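Local coordinates for protein RmpA (PDB 3BJV) that probably serves as the cytoplasmic IIA component of an ascorbate-specific phosphotransferase system, passing on phosphoryl groups during sugar uptake, at residues L17-W22 against V26-T31; L101-T106 against P117-L122. All coordinates share one frame; numbering follows the deposited sequence.

Contact 1: L17-W22 against V26-T31; sequences LTAKDW and VKLSVT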
loop_
_atom_site.group_PDB
_atom_site.type_symbol
_atom_site.label_atom_id
_atom_site.label_comp_id
_atom_site.label_asym_id
_atom_site.label_seq_id
_atom_site.Cartn_x
_atom_site.Cartn_y
_atom_site.Cartn_z
ATOM N N LEU A 17 -0.590 -5.497 -25.659
ATOM C CA LEU A 17 0.269 -4.489 -26.240
ATOM C C LEU A 17 1.704 -4.943 -26.212
ATOM O O LEU A 17 2.065 -5.775 -25.419
ATOM C CB LEU A 17 0.092 -3.136 -25.514
ATOM C CG LEU A 17 -1.338 -2.540 -25.500
ATOM C CD1 LEU A 17 -1.290 -1.094 -25.038
ATOM C CD2 LEU A 17 -1.993 -2.625 -26.889
ATOM N N THR A 18 2.517 -4.378 -27.082
ATOM C CA THR A 18 3.926 -4.725 -27.165
ATOM C C THR A 18 4.760 -3.470 -26.813
ATOM O O THR A 18 4.533 -2.406 -27.391
ATOM C CB THR A 18 4.291 -5.272 -28.598
ATOM O OG1 THR A 18 3.473 -6.424 -28.876
ATOM C CG2 THR A 18 5.764 -5.709 -28.685
ATOM N N ALA A 19 5.713 -3.624 -25.878
ATOM C CA ALA A 19 6.606 -2.565 -25.464
ATOM C C ALA A 19 8.012 -3.111 -25.583
ATOM O O ALA A 19 8.247 -4.262 -25.251
ATOM C CB ALA A 19 6.319 -2.169 -24.017
ATOM N N LYS A 20 8.971 -2.301 -26.035
ATOM C CA LYS A 20 10.332 -2.808 -26.165
ATOM C C LYS A 20 11.053 -2.642 -24.864
ATOM O O LYS A 20 12.009 -3.367 -24.580
ATOM C CB LYS A 20 11.101 -2.100 -27.293
ATOM C CG LYS A 20 10.808 -2.707 -28.680
ATOM C CD LYS A 20 11.161 -1.752 -29.822
ATOM C CE LYS A 20 11.094 -2.465 -31.167
ATOM N NZ LYS A 20 11.300 -1.470 -32.242
ATOM N N ASP A 21 10.618 -1.677 -24.061
ATOM C CA ASP A 21 11.371 -1.442 -22.826
ATOM C C ASP A 21 10.457 -0.892 -21.760
ATOM O O ASP A 21 9.243 -0.693 -21.997
ATOM C CB ASP A 21 12.577 -0.496 -23.104
ATOM C CG ASP A 21 12.138 0.877 -23.572
ATOM O OD1 ASP A 21 11.114 1.414 -23.101
ATOM O OD2 ASP A 21 12.800 1.452 -24.426
ATOM N N TRP A 22 11.036 -0.620 -20.607
ATOM C CA TRP A 22 10.277 -0.178 -19.481
ATOM C C TRP A 22 9.643 1.207 -19.647
ATOM O O TRP A 22 8.513 1.438 -19.140
ATOM C CB TRP A 22 11.077 -0.304 -18.187
ATOM C CG TRP A 22 12.142 0.724 -17.952
ATOM C CD1 TRP A 22 13.477 0.593 -18.229
ATOM C CD2 TRP A 22 11.972 2.054 -17.386
ATOM N NE1 TRP A 22 14.138 1.754 -17.891
ATOM C CE2 TRP A 22 13.257 2.660 -17.364
ATOM C CE3 TRP A 22 10.863 2.781 -16.893
ATOM C CZ2 TRP A 22 13.480 3.954 -16.840
ATOM C CZ3 TRP A 22 11.080 4.071 -16.403
ATOM C CH2 TRP A 22 12.391 4.657 -16.412
ATOM N N VAL A 26 5.652 1.962 -19.507
ATOM C CA VAL A 26 5.137 3.028 -18.667
ATOM C C VAL A 26 4.328 4.035 -19.489
ATOM O O VAL A 26 3.248 4.409 -19.087
ATOM C CB VAL A 26 6.276 3.688 -17.837
ATOM C CG1 VAL A 26 5.794 4.971 -17.158
ATOM C CG2 VAL A 26 6.764 2.693 -16.824
ATOM N N LYS A 27 4.833 4.461 -20.637
ATOM C CA LYS A 27 4.053 5.346 -21.509
ATOM C C LYS A 27 2.636 4.769 -21.827
ATOM O O LYS A 27 1.618 5.468 -21.768
ATOM C CB LYS A 27 4.822 5.575 -22.820
ATOM C CG LYS A 27 4.098 6.540 -23.790
ATOM C CD LYS A 27 4.651 6.351 -25.198
ATOM C CE LYS A 27 3.697 5.569 -26.055
ATOM N NZ LYS A 27 4.343 5.129 -27.290
ATOM N N LEU A 28 2.612 3.505 -22.212
ATOM C CA LEU A 28 1.384 2.834 -22.564
ATOM C C LEU A 28 0.375 2.834 -21.441
ATOM O O LEU A 28 -0.822 2.848 -21.712
ATOM C CB LEU A 28 1.665 1.395 -22.955
ATOM C CG LEU A 28 2.455 1.199 -24.237
ATOM C CD1 LEU A 28 2.746 -0.265 -24.341
ATOM C CD2 LEU A 28 1.738 1.733 -25.534
ATOM N N SER A 29 0.834 2.798 -20.188
ATOM C CA SER A 29 -0.117 2.654 -19.092
ATOM C C SER A 29 -0.749 3.993 -18.665
ATOM O O SER A 29 -1.796 4.056 -18.047
ATOM C CB SER A 29 0.495 1.844 -17.915
ATOM O OG SER A 29 1.496 2.560 -17.206
ATOM N N VAL A 30 -0.114 5.081 -19.037
ATOM C CA VAL A 30 -0.515 6.397 -18.530
ATOM C C VAL A 30 -1.273 7.185 -19.598
ATOM O O VAL A 30 -2.067 8.068 -19.294
ATOM C CB VAL A 30 0.752 7.185 -18.079
ATOM C CG1 VAL A 30 0.443 8.682 -17.950
ATOM C CG2 VAL A 30 1.296 6.572 -16.768
ATOM N N THR A 31 -0.969 6.866 -20.851
ATOM C CA THR A 31 -1.555 7.508 -21.992
ATOM C C THR A 31 -3.074 7.466 -21.929
ATOM O O THR A 31 -3.714 8.474 -22.115
ATOM C CB THR A 31 -1.022 6.850 -23.266
ATOM O OG1 THR A 31 0.164 7.538 -23.652
ATOM C CG2 THR A 31 -2.070 6.940 -24.390
#

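Contact 2: L101-T106 against P117-L122; sequences LALAAT and PQIIAL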
loop_
_atom_site.group_PDB
_atom_site.type_symbol
_atom_site.label_atom_id
_atom_site.label_comp_id
_atom_site.label_asym_id
_atom_site.label_seq_id
_atom_site.Cartn_x
_atom_site.Cartn_y
_atom_site.Cartn_z
ATOM N N LEU A 101 -0.753 -1.548 -13.992
ATOM C CA LEU A 101 -1.919 -0.880 -13.509
ATOM C C LEU A 101 -1.489 0.512 -12.982
ATOM O O LEU A 101 -0.986 0.633 -11.860
ATOM C CB LEU A 101 -2.628 -1.736 -12.460
ATOM C CG LEU A 101 -4.154 -1.594 -12.325
ATOM C CD1 LEU A 101 -4.724 -2.797 -11.520
ATOM C CD2 LEU A 101 -4.502 -0.267 -11.637
ATOM N N ALA A 102 -1.622 1.525 -13.839
ATOM C CA ALA A 102 -1.285 2.901 -13.490
ATOM C C ALA A 102 -2.347 3.489 -12.595
ATOM O O ALA A 102 -3.529 3.203 -12.712
ATOM C CB ALA A 102 -1.137 3.728 -14.683
ATOM N N LEU A 103 -1.906 4.350 -11.715
ATOM C CA LEU A 103 -2.703 4.780 -10.621
ATOM C C LEU A 103 -2.628 6.287 -10.655
ATOM O O LEU A 103 -1.501 6.832 -10.669
ATOM C CB LEU A 103 -2.005 4.237 -9.349
ATOM C CG LEU A 103 -2.289 4.711 -7.915
ATOM C CD1 LEU A 103 -3.806 5.070 -7.753
ATOM C CD2 LEU A 103 -1.893 3.569 -6.972
ATOM N N ALA A 104 -3.778 6.967 -10.645
ATOM C CA ALA A 104 -3.809 8.402 -10.303
ATOM C C ALA A 104 -4.640 8.692 -9.059
ATOM O O ALA A 104 -5.882 8.548 -9.113
ATOM C CB ALA A 104 -4.325 9.241 -11.480
ATOM N N ALA A 105 -3.978 9.130 -7.980
ATOM C CA ALA A 105 -4.626 9.458 -6.703
ATOM C C ALA A 105 -4.502 10.940 -6.348
ATOM O O ALA A 105 -3.428 11.527 -6.467
ATOM C CB ALA A 105 -4.045 8.592 -5.535
ATOM N N THR A 106 -5.580 11.543 -5.875
ATOM C CA THR A 106 -5.545 12.984 -5.572
ATOM C C THR A 106 -4.894 13.331 -4.210
ATOM O O THR A 106 -4.654 14.514 -3.902
ATOM C CB THR A 106 -6.932 13.618 -5.684
ATOM O OG1 THR A 106 -7.867 12.850 -4.906
ATOM C CG2 THR A 106 -7.374 13.710 -7.169
ATOM N N PRO A 117 -5.608 -1.259 -1.469
ATOM C CA PRO A 117 -6.438 -2.418 -1.188
ATOM C C PRO A 117 -7.152 -3.026 -2.436
ATOM O O PRO A 117 -7.315 -4.242 -2.512
ATOM C CB PRO A 117 -7.488 -1.846 -0.243
ATOM C CG PRO A 117 -6.973 -0.604 0.286
ATOM C CD PRO A 117 -6.008 -0.083 -0.653
ATOM N N GLN A 118 -7.594 -2.209 -3.389
ATOM C CA GLN A 118 -8.335 -2.728 -4.544
ATOM C C GLN A 118 -7.404 -3.386 -5.520
ATOM O O GLN A 118 -7.756 -4.371 -6.164
ATOM C CB GLN A 118 -9.067 -1.606 -5.267
ATOM C CG GLN A 118 -10.372 -1.182 -4.591
ATOM C CD GLN A 118 -11.013 -0.034 -5.313
ATOM O OE1 GLN A 118 -10.728 1.164 -5.048
ATOM N NE2 GLN A 118 -11.882 -0.366 -6.237
ATOM N N ILE A 119 -6.204 -2.827 -5.630
ATOM C CA ILE A 119 -5.178 -3.368 -6.499
ATOM C C ILE A 119 -4.701 -4.730 -5.965
ATOM O O ILE A 119 -4.579 -5.692 -6.749
ATOM C CB ILE A 119 -4.040 -2.362 -6.698
ATOM C CG1 ILE A 119 -4.560 -1.223 -7.593
ATOM C CG2 ILE A 119 -2.760 -3.049 -7.255
ATOM C CD1 ILE A 119 -3.761 0.106 -7.507
ATOM N N ILE A 120 -4.483 -4.813 -4.648
ATOM C CA ILE A 120 -4.009 -6.053 -4.090
ATOM C C ILE A 120 -5.060 -7.191 -4.119
ATOM O O ILE A 120 -4.711 -8.340 -4.455
ATOM C CB ILE A 120 -3.121 -5.921 -2.764
ATOM C CG1 ILE A 120 -3.884 -5.544 -1.538
ATOM C CG2 ILE A 120 -1.920 -4.917 -2.927
ATOM C CD1 ILE A 120 -2.927 -4.606 -0.642
ATOM N N ALA A 121 -6.333 -6.845 -3.894
ATOM C CA ALA A 121 -7.468 -7.782 -4.128
ATOM C C ALA A 121 -7.450 -8.436 -5.527
ATOM O O ALA A 121 -7.588 -9.641 -5.652
ATOM C CB ALA A 121 -8.819 -7.065 -3.905
ATOM N N LEU A 122 -7.300 -7.622 -6.571
ATOM C CA LEU A 122 -7.213 -8.122 -7.964
ATOM C C LEU A 122 -6.069 -9.133 -8.144
ATOM O O LEU A 122 -6.300 -10.274 -8.610
ATOM C CB LEU A 122 -7.068 -6.939 -8.927
ATOM C CG LEU A 122 -6.967 -7.250 -10.411
ATOM C CD1 LEU A 122 -8.237 -8.012 -10.887
ATOM C CD2 LEU A 122 -6.806 -5.907 -11.209
#

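Contact 1: L17-W22 against V26-T31
W22 and V26 meet through the first-turn backbone bond of helix 22-36: V26 N donates to W22 O over 2.9 Å, with an N-H...O angle of 160°. The preceding loop runs back past the same helix, and A19 and L28 are 8.1 Å apart at their CA atoms. L28 spans that distance with its side chain. Its CD1 lies 4.1 Å from L17 CB and equally near A19 CB, so one methyl touches both residues, and the L17 and L28 side chains meet at a slant. L28 CG sits opposite its own carbonyl carbon (chi1 -67°), which sends the two methyls out toward the loop. At the other end V26 CG2 comes to the edge of the W22 indole, near the ring plane, 4.1 Å from CE3. The CB of W22 leaves the backbone away from the helix residues, but with chi1 at 76° the benzo end swings back to lie alongside V26. D21, at the N-cap position, uses OD1 to accept from E24 N, a geometry characteristic of a capped helix start. The loop after strand 13-17 leads directly into helix 22-36, with A19 touching L85 of strand 79-85, the W22 ring meeting F91, and helix 42-54 covering V26 and V30 through I47.

Contact 2: L101-T106 against P117-L122
L101 and I119 form the centre of an entirely apolar contact, in which four buried side chains meet through methyl and methylene groups. The two branches of L101 divide the work: CD2 approaches I119 CG1 at 4.2 Å, whereas CD1 reaches L122 CD2 at 3.8 Å. I119 is likewise shared, since its terminal CD1 lies 4.0 Å from L103 CD2. In each of these pairs the side chains are angled across each other instead of running alongside. L101 and L103 both project toward the helix, as the two-residue spacing of an extended chain allows, while A102 between them points away. I119 and L122, three residues apart, fall on one face of the helix. The L122 CG stands trans to its backbone N (chi1 -180°), extending the branch that meets L101. Farther out, F80 of strand 79-85 touches L101, L103 and I119, while F123 and A115 of helix 108-123 pack on L101 and L103 respectively. Backbone bonds from L101 to A65 and from A102 to S81 hold strand 96-104 between strands 63-65 and 79-85. Helix 108-123 packs on the sheet face to which L101 and L103 point, the helix-on-sheet packing of an alpha/beta sandwich, and its I120 meets I120 of the second subunit.

Both segments of contact 1 precede those of contact 2 along the chain, and the contact centres are 18 Å apart. Both lie within the EIIA type 2 domain family fold and rest on one mixed beta-sheet, where strand 79-85 pairs with 13-17 on one side and with 96-104 on the other. They nevertheless touch: S29 O of helix 22-36 lies 3.4 Å from A102 CB, on the side chain that turns away from helix 108-123. Helices 22-36 and 108-123 thus pack against opposite faces of strand 96-104, geometric evidence for the helix-sheet-helix layering of an alpha/beta three-layer sandwich. Contact 2 is the more central and wholly buried, contact 1 the more peripheral.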